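PDB 3B7F: glycosyl hydrolase, BNR repeat from Ralstonia eutropha, which probably acts as a glycosyl hydrolase, built as a seven-bladed beta-propeller with BNR repeats. Local coordinates for residues A[134-140]-A[176-182]; A[163-167]-A[196-202]; A[184-188]-A[243-247]. All coordinates share one frame; numbering follows the deposited sequence.

In the fold
Contacts 1 and 3 each join consecutive propeller blades, and contact 2 packs the connecting segment on one of them. Contact 1 joins the hairpin of strands 131-136 and 139-143 to strand 178-184, which begins the next blade. Contact 2 lies about 9 Å from it between centres and packs helix 162-166 against the hairpin of strands 192-197 and 200-204 in that same sheet. The two meet directly: Gln138 NE2 lies 2.8 Å from Ser198 O, probably hydrogen bonded, and His180 NE2 likewise meets Ser197 OG. Contact 3, centred about 21 Å from contact 1 and 22 Å from contact 2, continues from strand 178-184 and reaches the following blade; a 1,2-ethanediol, probably from crystallisation, is bound there.

Contact 1: residues A[134-140]-A[176-182]; sequences GTSPQGL and GPKMHSI
The carbonyl oxygen of Pro177 is gripped from the other blade by Ser136 and Pro137. Ser136 OG donates to Pro177 O at 2.8 Å, standing above the carbonyl plane instead of on a lone pair, and the CA-H groups of Ser136 and Pro137 add weaker contacts, with Pro137 CA 3.4 Å from Pro177 O. Because Ser136 OG swings anti to its own nitrogen (chi1 175°), it faces this oxygen. One step along, Met179 N donates to Thr135 O at 3.0 Å, a bond between roughly antiparallel strands, 150° apart over 134-136 and 178-182. Met179, a selenomethionine, bends at chi2 and chi3 so that its chain passes over Gly134 CA and its CE ends 3.4 Å from Gly139 C, with Leu140 CB beside it. Farther along strand 178-182, the methyls Leu140 CD1 and Ile182 CD1 meet tightly at 3.4 Å. The Gln138 side chain crosses that of Pro177 at about a right angle, OE1 being 3.4 Å from Pro177 CB, while its NE2 is bonded to Ser198 O. In this largely buried seam between two blades, Thr135 O and Pro177 O thus both have donors, with apolar packing beside them.

Contact 2: residues A[163-167]-A[196-202]; sequences RAWTG and MSSGGVF
Phe202 sends the corner of its ring at CE2 over the centre of the Trp165 indole, 3.3 Å above that plane. The two ring systems are neither stacked nor perpendicular: the five-membered ring of Trp165 and the Phe202 ring are inclined at 46°, with centroids 4.6 Å apart. Phe202 CE2 comes within 3.4 Å of Trp165 CD2, while the neighbouring CZ lies 3.7 Å from Trp165 CB, so the phenyl also touches the root of the indole. The two side chains cross obliquely. Beside this pair, Met196, a selenomethionine, bends at chi3 and brings its CE to 3.9 Å from Trp165 CB, with Thr166 CG2 also close. Gly199 and Gly200 both face Met196, a classic beta bulge at the hairpin turn between two strands of a propeller blade; the helix that bears Trp165 lies in the long segment leading from the preceding blade. At the helix end, one water is hydrogen bonded to Trp165 O and Thr166 O, 2.7 Å from each, and to Ser198 OG across the contact. Around the indole, Phe230 approaches edge-to-face and His159 meets it at a shallower tilt.

Contact 3: residues A[184-188]-A[243-247]; sequences VDPRD and APDIL. With EDO (1,2-ethanediol), chain K.
Arg187 spreads its guanidinium above Pro244, with Pro244 CG 3.3 Å from Arg187 NE, over one face of the group and offset toward its rim. Arg187 grips the Asp185 carboxylate side-on through NE and NH2, one oxygen each. NE donates to the syn lone pair of Asp185 OD1 at 3.1 Å with an N-H...O angle of 177°, exactly in the guanidinium plane, and NH2 donates to Asp185 OD2, which lies somewhat off that plane. The backbone nitrogen of Arg187 also donates to OD1, at 3.0 Å on the anti side and tilted from the carboxylate plane, so this oxygen takes two donors of one residue. The backbone bond closes an Asx turn, within a type I turn (Asp185 to Asp188) in the loop between the first two strands of a propeller blade; the Ala243-Ile246 type I turn occupies the same place in the next blade. Asp185 OD2 has a further partner in His191 ND1. On the other side of the joint, Arg187 NH1 reaches Asp245 OD1 at 3.3 Å, a weak bond within a salt bridge, the guanidinium and carboxylate planes being 72° apart. The bend at chi3 (-66°) folds the arginine head back to Asp185 while still presenting NH1 to Asp245. A water accepts from Arg187 NH2 and donates to Asp245 OD1, Asp245 OD2 is paired with Arg261, and Pro244 O accepts from Gln239 NE2. Pro186 CG adds apolar contact with Pro244 CB at 3.9 Å. Away from this network, Val184 N donates to O2 of the 1,2-ethanediol, probably from the crystallisation liquor, at 2.8 Å.

Contact 1: residues A[134-140]-A[176-182]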
loop_
_atom_site.group_PDB
_atom_site.type_symbol
_atom_site.label_atom_id
_atom_site.label_comp_id
_atom_site.label_asym_id
_atom_site.label_seq_id
_atom_site.Cartn_x
_atom_site.Cartn_y
_atom_site.Cartn_z
ATOM N N GLY A 134 8.995 4.306 4.415
ATOM C CA GLY A 134 8.448 5.593 4.001
ATOM C C GLY A 134 7.766 6.227 5.208
ATOM O O GLY A 134 7.012 5.554 5.901
ATOM N N THR A 135 8.023 7.519 5.432
ATOM C CA THR A 135 7.509 8.269 6.578
ATOM C C THR A 135 6.532 9.403 6.248
ATOM O O THR A 135 6.341 9.755 5.091
ATOM C CB THR A 135 8.697 8.940 7.389
ATOM O OG1 THR A 135 9.412 9.854 6.540
ATOM C CG2 THR A 135 9.669 7.888 7.976
ATOM N N SER A 136 5.927 9.945 7.313
ATOM C CA SER A 136 5.157 11.175 7.301
ATOM C C SER A 136 5.918 12.136 8.255
ATOM O O SER A 136 6.134 11.773 9.400
ATOM C CB SER A 136 3.741 10.990 7.816
ATOM O OG SER A 136 3.065 12.244 7.889
ATOM N N PRO A 137 6.387 13.313 7.776
ATOM C CA PRO A 137 6.334 13.850 6.407
ATOM C C PRO A 137 7.238 13.035 5.471
ATOM O O PRO A 137 7.960 12.157 5.934
ATOM C CB PRO A 137 6.780 15.297 6.577
ATOM C CG PRO A 137 7.671 15.283 7.760
ATOM C CD PRO A 137 7.069 14.252 8.686
ATOM N N GLN A 138 7.202 13.333 4.176
ATOM C CA GLN A 138 7.863 12.487 3.172
ATOM C C GLN A 138 9.339 12.292 3.461
ATOM O O GLN A 138 10.074 13.243 3.632
ATOM C CB GLN A 138 7.661 13.006 1.721
ATOM C CG GLN A 138 6.197 13.170 1.171
ATOM C CD GLN A 138 5.587 14.526 1.450
ATOM O OE1 GLN A 138 5.763 15.074 2.547
ATOM N NE2 GLN A 138 4.840 15.076 0.465
ATOM N N GLY A 139 9.759 11.037 3.556
ATOM C CA GLY A 139 11.154 10.696 3.819
ATOM C C GLY A 139 11.309 9.233 3.510
ATOM O O GLY A 139 10.351 8.475 3.708
ATOM N N LEU A 140 12.476 8.869 2.963
ATOM C CA LEU A 140 12.835 7.501 2.590
ATOM C C LEU A 140 14.027 7.088 3.452
ATOM O O LEU A 140 15.020 7.817 3.533
ATOM C CB LEU A 140 13.206 7.416 1.106
ATOM C CG LEU A 140 13.470 6.034 0.503
ATOM C CD1 LEU A 140 12.193 5.179 0.451
ATOM C CD2 LEU A 140 14.097 6.169 -0.871
ATOM N N GLY A 176 -1.353 14.075 7.600
ATOM C CA GLY A 176 -0.102 14.703 7.178
ATOM C C GLY A 176 0.314 14.082 5.858
ATOM O O GLY A 176 -0.191 13.033 5.497
ATOM N N PRO A 177 1.250 14.713 5.138
ATOM C CA PRO A 177 1.699 14.187 3.864
ATOM C C PRO A 177 2.630 12.994 4.111
ATOM O O PRO A 177 3.262 12.912 5.152
ATOM C CB PRO A 177 2.432 15.370 3.252
ATOM C CG PRO A 177 3.026 16.051 4.401
ATOM C CD PRO A 177 1.995 15.935 5.496
ATOM N N LYS A 178 2.722 12.087 3.165
ATOM C CA LYS A 178 3.458 10.844 3.404
ATOM C C LYS A 178 4.080 10.246 2.165
ATOM O O LYS A 178 3.658 10.520 1.042
ATOM C CB LYS A 178 2.492 9.809 3.994
ATOM C CG LYS A 178 1.395 9.407 3.008
ATOM C CD LYS A 178 0.193 8.801 3.663
ATOM C CE LYS A 178 -0.676 9.778 4.379
ATOM N NZ LYS A 178 -2.063 9.242 4.431
HETATM N N MSE A 179 5.051 9.381 2.430
HETATM C CA MSE A 179 5.788 8.636 1.449
HETATM C C MSE A 179 5.174 7.241 1.474
HETATM O O MSE A 179 4.997 6.648 2.545
HETATM C CB MSE A 179 7.251 8.610 1.883
HETATM C CG MSE A 179 8.188 7.596 1.248
HETATM SE SE MSE A 179 9.154 8.116 -0.274
HETATM C CE MSE A 179 10.135 9.653 0.363
ATOM N N HIS A 180 4.871 6.694 0.309
ATOM C CA HIS A 180 4.261 5.384 0.243
ATOM C C HIS A 180 4.708 4.692 -1.030
ATOM O O HIS A 180 5.591 5.193 -1.719
ATOM C CB HIS A 180 2.731 5.549 0.333
ATOM C CG HIS A 180 2.137 6.407 -0.739
ATOM N ND1 HIS A 180 1.941 5.958 -2.029
ATOM C CD2 HIS A 180 1.650 7.669 -0.701
ATOM C CE1 HIS A 180 1.398 6.926 -2.749
ATOM N NE2 HIS A 180 1.195 7.971 -1.965
ATOM N N SER A 181 4.116 3.532 -1.310
ATOM C CA SER A 181 4.336 2.792 -2.530
ATOM C C SER A 181 5.807 2.672 -2.946
ATOM O O SER A 181 6.163 2.974 -4.085
ATOM C CB SER A 181 3.508 3.445 -3.642
ATOM O OG SER A 181 2.156 3.517 -3.270
ATOM N N ILE A 182 6.636 2.234 -1.995
ATOM C CA ILE A 182 8.049 2.013 -2.217
ATOM C C ILE A 182 8.147 0.626 -2.865
ATOM O O ILE A 182 7.768 -0.408 -2.287
ATOM C CB ILE A 182 8.892 2.132 -0.935
ATOM C CG1 ILE A 182 8.752 3.528 -0.328
ATOM C CG2 ILE A 182 10.383 1.862 -1.237
ATOM C CD1 ILE A 182 9.278 3.627 1.115
#

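Contact 2: residues A[163-167]-A[196-202]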
loop_
_atom_site.group_PDB
_atom_site.type_symbol
_atom_site.label_atom_id
_atom_site.label_comp_id
_atom_site.label_asym_id
_atom_site.label_seq_id
_atom_site.Cartn_x
_atom_site.Cartn_y
_atom_site.Cartn_z
ATOM N N ARG A 163 12.286 19.662 -1.375
ATOM C CA ARG A 163 11.321 20.592 -0.798
ATOM C C ARG A 163 10.267 21.007 -1.846
ATOM O O ARG A 163 9.089 21.153 -1.511
ATOM C CB ARG A 163 12.031 21.808 -0.180
ATOM C CG ARG A 163 11.122 22.661 0.714
ATOM N N ALA A 164 10.699 21.169 -3.104
ATOM C CA ALA A 164 9.816 21.485 -4.232
ATOM C C ALA A 164 8.875 20.306 -4.559
ATOM O O ALA A 164 7.680 20.505 -4.820
ATOM C CB ALA A 164 10.641 21.869 -5.465
ATOM N N TRP A 165 9.431 19.093 -4.559
ATOM C CA TRP A 165 8.653 17.877 -4.785
ATOM C C TRP A 165 7.636 17.592 -3.678
ATOM O O TRP A 165 6.499 17.273 -3.987
ATOM C CB TRP A 165 9.546 16.650 -4.924
ATOM C CG TRP A 165 10.421 16.620 -6.114
ATOM C CD1 TRP A 165 10.217 17.239 -7.307
ATOM C CD2 TRP A 165 11.576 15.799 -6.284
ATOM N NE1 TRP A 165 11.202 16.910 -8.189
ATOM C CE2 TRP A 165 12.048 16.011 -7.593
ATOM C CE3 TRP A 165 12.262 14.912 -5.455
ATOM C CZ2 TRP A 165 13.194 15.389 -8.083
ATOM C CZ3 TRP A 165 13.383 14.279 -5.945
ATOM C CH2 TRP A 165 13.840 14.520 -7.245
ATOM N N THR A 166 8.040 17.730 -2.413
ATOM C CA THR A 166 7.167 17.463 -1.269
ATOM C C THR A 166 6.235 18.628 -0.929
ATOM O O THR A 166 5.028 18.442 -0.844
ATOM C CB THR A 166 7.967 17.145 0.026
ATOM O OG1 THR A 166 8.693 18.302 0.435
ATOM C CG2 THR A 166 8.934 15.969 -0.155
ATOM N N GLY A 167 6.816 19.809 -0.709
ATOM C CA GLY A 167 6.097 21.031 -0.289
ATOM C C GLY A 167 6.190 21.230 1.234
ATOM O O GLY A 167 7.299 21.368 1.783
HETATM N N MSE A 196 4.363 9.710 -3.420
HETATM C CA MSE A 196 4.252 10.696 -2.388
HETATM C C MSE A 196 2.932 11.420 -2.494
HETATM O O MSE A 196 2.541 11.850 -3.569
HETATM C CB MSE A 196 5.375 11.701 -2.512
HETATM C CG MSE A 196 6.705 11.086 -2.512
HETATM SE SE MSE A 196 7.993 12.405 -2.074
HETATM C CE MSE A 196 7.516 13.806 -3.209
ATOM N N SER A 197 2.282 11.552 -1.344
ATOM C CA SER A 197 1.038 12.251 -1.210
ATOM C C SER A 197 1.337 13.512 -0.386
ATOM O O SER A 197 1.452 13.411 0.816
ATOM C CB SER A 197 -0.005 11.360 -0.562
ATOM O OG SER A 197 -0.327 10.298 -1.457
ATOM N N SER A 198 1.540 14.680 -0.997
ATOM C CA SER A 198 1.561 14.925 -2.461
ATOM C C SER A 198 2.989 14.946 -2.972
ATOM O O SER A 198 3.948 14.936 -2.183
ATOM C CB SER A 198 0.844 16.228 -2.797
ATOM O OG SER A 198 1.417 17.294 -2.090
ATOM N N GLY A 199 3.115 14.916 -4.298
ATOM C CA GLY A 199 4.405 14.938 -4.988
ATOM C C GLY A 199 4.393 14.150 -6.276
ATOM O O GLY A 199 4.884 14.628 -7.286
ATOM N N GLY A 200 3.878 12.922 -6.232
ATOM C CA GLY A 200 3.822 12.063 -7.390
ATOM C C GLY A 200 4.605 10.785 -7.235
ATOM O O GLY A 200 5.013 10.414 -6.117
ATOM N N VAL A 201 4.774 10.115 -8.377
ATOM C CA VAL A 201 5.591 8.928 -8.497
ATOM C C VAL A 201 6.972 9.405 -8.924
ATOM O O VAL A 201 7.104 10.337 -9.740
ATOM C CB VAL A 201 5.071 7.900 -9.516
ATOM C CG1 VAL A 201 6.039 6.673 -9.608
ATOM C CG2 VAL A 201 3.673 7.479 -9.169
ATOM N N PHE A 202 7.996 8.786 -8.335
ATOM C CA PHE A 202 9.366 9.104 -8.613
ATOM C C PHE A 202 10.100 7.813 -8.808
ATOM O O PHE A 202 9.734 6.795 -8.216
ATOM C CB PHE A 202 9.978 9.907 -7.473
ATOM C CG PHE A 202 9.389 11.266 -7.317
ATOM C CD1 PHE A 202 8.237 11.455 -6.573
ATOM C CD2 PHE A 202 9.986 12.374 -7.914
ATOM C CE1 PHE A 202 7.676 12.713 -6.429
ATOM C CE2 PHE A 202 9.415 13.651 -7.766
ATOM C CZ PHE A 202 8.263 13.811 -7.011
HETATM O O HOH W 1 4.105 18.359 -3.393
#

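Contact 3: residues A[184-188]-A[243-247]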
loop_
_atom_site.group_PDB
_atom_site.type_symbol
_atom_site.label_atom_id
_atom_site.label_comp_id
_atom_site.label_asym_id
_atom_site.label_seq_id
_atom_site.Cartn_x
_atom_site.Cartn_y
_atom_site.Cartn_z
ATOM N N VAL A 184 10.672 -2.030 -5.068
ATOM C CA VAL A 184 12.013 -2.480 -5.454
ATOM C C VAL A 184 11.839 -3.453 -6.624
ATOM O O VAL A 184 11.201 -4.488 -6.471
ATOM C CB VAL A 184 12.718 -3.196 -4.287
ATOM C CG1 VAL A 184 14.148 -3.719 -4.724
ATOM C CG2 VAL A 184 12.760 -2.276 -3.054
ATOM N N ASP A 185 12.402 -3.133 -7.778
ATOM C CA ASP A 185 12.247 -3.957 -8.988
ATOM C C ASP A 185 12.781 -5.392 -8.765
ATOM O O ASP A 185 13.916 -5.533 -8.319
ATOM C CB ASP A 185 12.971 -3.278 -10.164
ATOM C CG ASP A 185 12.537 -3.784 -11.527
ATOM O OD1 ASP A 185 12.458 -4.995 -11.749
ATOM O OD2 ASP A 185 12.318 -2.935 -12.407
ATOM N N PRO A 186 11.957 -6.446 -9.042
ATOM C CA PRO A 186 12.451 -7.822 -8.864
ATOM C C PRO A 186 13.654 -8.186 -9.737
ATOM O O PRO A 186 14.403 -9.092 -9.386
ATOM C CB PRO A 186 11.245 -8.695 -9.258
ATOM C CG PRO A 186 10.354 -7.807 -10.049
ATOM C CD PRO A 186 10.546 -6.444 -9.498
ATOM N N ARG A 187 13.810 -7.502 -10.864
ATOM C CA ARG A 187 14.914 -7.714 -11.770
ATOM C C ARG A 187 16.177 -6.943 -11.414
ATOM O O ARG A 187 17.226 -7.282 -11.939
ATOM C CB ARG A 187 14.516 -7.260 -13.165
ATOM C CG ARG A 187 13.350 -7.992 -13.771
ATOM C CD ARG A 187 12.876 -7.262 -14.976
ATOM N NE ARG A 187 12.308 -5.958 -14.645
ATOM C CZ ARG A 187 11.751 -5.130 -15.520
ATOM N NH1 ARG A 187 11.625 -5.464 -16.803
ATOM N NH2 ARG A 187 11.283 -3.969 -15.099
ATOM N N ASP A 188 16.096 -5.924 -10.551
ATOM C CA ASP A 188 17.249 -5.081 -10.265
ATOM C C ASP A 188 17.066 -4.281 -8.976
ATOM O O ASP A 188 16.241 -3.373 -8.964
ATOM C CB ASP A 188 17.430 -4.112 -11.453
ATOM C CG ASP A 188 18.619 -3.165 -11.294
ATOM O OD1 ASP A 188 19.385 -3.297 -10.314
ATOM O OD2 ASP A 188 18.785 -2.284 -12.176
ATOM N N ALA A 243 5.235 -9.217 -14.694
ATOM C CA ALA A 243 5.540 -8.305 -15.798
ATOM C C ALA A 243 5.953 -6.964 -15.182
ATOM O O ALA A 243 5.193 -6.002 -15.232
ATOM C CB ALA A 243 4.340 -8.148 -16.680
ATOM N N PRO A 244 7.174 -6.887 -14.595
ATOM C CA PRO A 244 7.632 -5.654 -13.881
ATOM C C PRO A 244 7.725 -4.333 -14.692
ATOM O O PRO A 244 7.886 -3.270 -14.087
ATOM C CB PRO A 244 8.956 -6.081 -13.215
ATOM C CG PRO A 244 9.369 -7.384 -13.914
ATOM C CD PRO A 244 8.170 -7.981 -14.548
ATOM N N ASP A 245 7.605 -4.393 -16.021
ATOM C CA ASP A 245 7.416 -3.172 -16.826
ATOM C C ASP A 245 6.050 -2.529 -16.591
ATOM O O ASP A 245 5.894 -1.324 -16.823
ATOM C CB ASP A 245 7.523 -3.454 -18.322
ATOM C CG ASP A 245 8.934 -3.817 -18.753
ATOM O OD1 ASP A 245 9.902 -3.117 -18.367
ATOM O OD2 ASP A 245 9.047 -4.798 -19.508
ATOM N N ILE A 246 5.077 -3.322 -16.135
ATOM C CA ILE A 246 3.711 -2.834 -15.908
ATOM C C ILE A 246 3.495 -2.355 -14.469
ATOM O O ILE A 246 3.721 -3.101 -13.509
ATOM C CB ILE A 246 2.651 -3.915 -16.268
ATOM C CG1 ILE A 246 2.997 -4.626 -17.588
ATOM C CG2 ILE A 246 1.232 -3.302 -16.297
ATOM C CD1 ILE A 246 3.305 -3.705 -18.801
ATOM N N LEU A 247 3.086 -1.092 -14.345
ATOM C CA LEU A 247 2.741 -0.448 -13.080
ATOM C C LEU A 247 1.274 -0.021 -13.134
ATOM O O LEU A 247 0.766 0.350 -14.195
ATOM C CB LEU A 247 3.610 0.787 -12.788
ATOM C CG LEU A 247 5.033 0.580 -12.242
ATOM C CD1 LEU A 247 5.837 -0.334 -13.107
ATOM C CD2 LEU A 247 5.732 1.926 -12.110
HETATM C C1 EDO K . 6.719 -4.874 -4.346
HETATM O O1 EDO K . 6.470 -4.105 -5.552
HETATM C C2 EDO K . 7.754 -4.191 -3.437
HETATM O O2 EDO K . 9.039 -4.046 -4.084
HETATM O O HOH W 2 10.729 -1.320 -16.863
#